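Local coordinates for CRISPR-associated protein Cse2 (Thermus thermophilus, PDB 4H7A), which binds nucleic acid and forms a homodimer, probably serving as a subunit of the type I-E CRISPR Cascade complex in defence against mobile genetic elements, at residues A38-L43 with L80-D85. Sequence-based numbering, arbitrary orientation.
Sequences AFRRSL and LYALKD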
loop_
_atom_site.group_PDB
_atom_site.type_symbol
_atom_site.label_atom_id
_atom_site.label_comp_id
_atom_site.label_asym_id
_atom_site.label_seq_id
_atom_site.Cartn_x
_atom_site.Cartn_y
_atom_site.Cartn_z
ATOM N N ALA A 38 9.511 -7.769 9.679
ATOM C CA ALA A 38 8.626 -7.245 8.656
ATOM C C ALA A 38 9.246 -6.070 7.906
ATOM O O ALA A 38 9.203 -6.012 6.696
ATOM C CB ALA A 38 7.312 -6.865 9.251
ATOM N N PHE A 39 9.831 -5.136 8.645
ATOM C CA PHE A 39 10.546 -4.040 8.038
ATOM C C PHE A 39 11.729 -4.536 7.227
ATOM O O PHE A 39 11.993 -4.018 6.170
ATOM C CB PHE A 39 11.034 -3.105 9.101
ATOM C CG PHE A 39 9.957 -2.330 9.731
ATOM C CD1 PHE A 39 8.916 -1.839 8.968
ATOM C CD2 PHE A 39 9.976 -2.056 11.078
ATOM C CE1 PHE A 39 7.910 -1.115 9.535
ATOM C CE2 PHE A 39 8.961 -1.331 11.632
ATOM C CZ PHE A 39 7.931 -0.862 10.853
ATOM N N ARG A 40 12.453 -5.539 7.718
ATOM C CA ARG A 40 13.528 -6.116 6.925
ATOM C C ARG A 40 13.023 -6.729 5.628
ATOM O O ARG A 40 13.610 -6.564 4.582
ATOM C CB ARG A 40 14.271 -7.193 7.712
ATOM C CG ARG A 40 15.589 -6.766 8.325
ATOM C CD ARG A 40 15.478 -6.730 9.823
ATOM N NE ARG A 40 16.744 -6.553 10.522
ATOM C CZ ARG A 40 17.922 -7.002 10.099
ATOM N NH1 ARG A 40 18.025 -7.655 8.949
ATOM N NH2 ARG A 40 19.005 -6.789 10.829
ATOM N N ARG A 41 11.939 -7.467 5.699
ATOM C CA ARG A 41 11.451 -8.157 4.528
ATOM C C ARG A 41 11.024 -7.182 3.431
ATOM O O ARG A 41 11.136 -7.479 2.246
ATOM C CB ARG A 41 10.318 -9.083 4.921
ATOM C CG ARG A 41 10.391 -10.448 4.285
ATOM C CD ARG A 41 10.420 -11.565 5.317
ATOM N NE ARG A 41 9.480 -11.299 6.389
ATOM C CZ ARG A 41 9.408 -11.958 7.536
ATOM N NH1 ARG A 41 8.503 -11.589 8.417
ATOM N NH2 ARG A 41 10.226 -12.971 7.813
ATOM N N SER A 42 10.560 -6.011 3.847
ATOM C CA SER A 42 10.023 -4.995 2.958
ATOM C C SER A 42 11.033 -4.363 2.019
ATOM O O SER A 42 10.652 -3.766 1.036
ATOM C CB SER A 42 9.339 -3.922 3.777
ATOM O OG SER A 42 10.304 -3.173 4.447
ATOM N N LEU A 43 12.314 -4.484 2.329
ATOM C CA LEU A 43 13.345 -3.876 1.499
ATOM C C LEU A 43 13.358 -4.507 0.142
ATOM O O LEU A 43 13.832 -3.938 -0.806
ATOM C CB LEU A 43 14.717 -3.967 2.132
ATOM C CG LEU A 43 14.892 -3.092 3.369
ATOM C CD1 LEU A 43 15.994 -3.593 4.239
ATOM C CD2 LEU A 43 15.133 -1.659 3.035
ATOM N N LEU A 80 15.080 0.930 7.071
ATOM C CA LEU A 80 16.495 1.194 7.274
ATOM C C LEU A 80 16.855 1.193 8.721
ATOM O O LEU A 80 17.877 0.678 9.099
ATOM C CB LEU A 80 16.914 2.484 6.637
ATOM C CG LEU A 80 16.799 2.471 5.122
ATOM C CD1 LEU A 80 17.245 3.737 4.579
ATOM C CD2 LEU A 80 17.534 1.371 4.484
ATOM N N TYR A 81 15.985 1.744 9.547
ATOM C CA TYR A 81 16.156 1.721 10.987
ATOM C C TYR A 81 16.201 0.267 11.521
ATOM O O TYR A 81 17.003 -0.071 12.384
ATOM C CB TYR A 81 15.017 2.507 11.578
ATOM C CG TYR A 81 14.882 2.476 13.040
ATOM C CD1 TYR A 81 14.256 1.440 13.668
ATOM C CD2 TYR A 81 15.361 3.512 13.825
ATOM C CE1 TYR A 81 14.119 1.422 15.023
ATOM C CE2 TYR A 81 15.233 3.503 15.185
ATOM C CZ TYR A 81 14.610 2.452 15.778
ATOM O OH TYR A 81 14.472 2.399 17.139
ATOM N N ALA A 82 15.327 -0.580 11.007
ATOM C CA ALA A 82 15.316 -1.979 11.351
ATOM C C ALA A 82 16.553 -2.716 10.876
ATOM O O ALA A 82 17.037 -3.620 11.513
ATOM C CB ALA A 82 14.079 -2.646 10.811
ATOM N N LEU A 83 17.045 -2.324 9.724
ATOM C CA LEU A 83 18.215 -2.932 9.167
ATOM C C LEU A 83 19.370 -2.733 10.114
ATOM O O LEU A 83 20.259 -3.547 10.206
ATOM C CB LEU A 83 18.541 -2.231 7.888
ATOM C CG LEU A 83 19.509 -2.914 6.968
ATOM C CD1 LEU A 83 18.880 -4.170 6.469
ATOM C CD2 LEU A 83 19.730 -2.005 5.813
ATOM N N LYS A 84 19.358 -1.629 10.817
ATOM C CA LYS A 84 20.424 -1.303 11.715
ATOM C C LYS A 84 19.982 -1.529 13.134
ATOM O O LYS A 84 20.542 -0.987 14.052
ATOM C CB LYS A 84 20.816 0.140 11.524
ATOM C CG LYS A 84 21.956 0.319 10.585
ATOM C CD LYS A 84 22.983 1.195 11.252
ATOM C CE LYS A 84 24.061 1.625 10.290
ATOM N NZ LYS A 84 24.990 0.534 9.862
ATOM N N ASP A 85 18.929 -2.300 13.305
ATOM C CA ASP A 85 18.453 -2.646 14.619
ATOM C C ASP A 85 18.322 -1.424 15.506
ATOM O O ASP A 85 18.613 -1.489 16.678
ATOM C CB ASP A 85 19.333 -3.712 15.255
ATOM C CG ASP A 85 18.580 -4.548 16.263
ATOM O OD1 ASP A 85 17.453 -4.985 15.943
ATOM O OD2 ASP A 85 19.091 -4.768 17.373
#
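A helix-helix contact in the all-helical CasB/Cse2 fold joins segment 38-43, on helix 32-41, to the C-terminal turn of helix 68-83, where Phe39 and Arg40 lie against Ala82 and Leu83. The backbones come close at two pairs, Phe39 with Ala82 (CA to CA 6.2 Å) and Arg40 with Leu83 (CA to CA 6.1 Å), and Ala82 CB meets Phe39 CB at 3.5 Å. On the more solvent-exposed side Arg40 reaches across to the helix end. Its chain bends at chi2 (112°), and NE gives Ala82 O a weak, strongly bent hydrogen bond of 3.1 Å (122° at the hydrogen), while the backbone of Leu83 lies over one guanidinium face, its CA offset toward the rim. The same Ala82 O accepts the backbone N of Asp85 at 2.9 Å, within the Schellman motif that ends the helix. One turn beyond Phe39, Leu43 spreads its two methyls: CD1 packs on Leu83 CD1 at 3.7 Å, and CD2 reaches Leu80 CD2 at 4.1 Å. Asp85, just past helix 68-83, forms a salt bridge through OD1 with Arg36 NE on helix 32-41, a second polar link beside Arg40. Helix 15-27 packs on Phe39 through Leu26, and helix 123-133 touches Leu43 and Leu80 through Arg128.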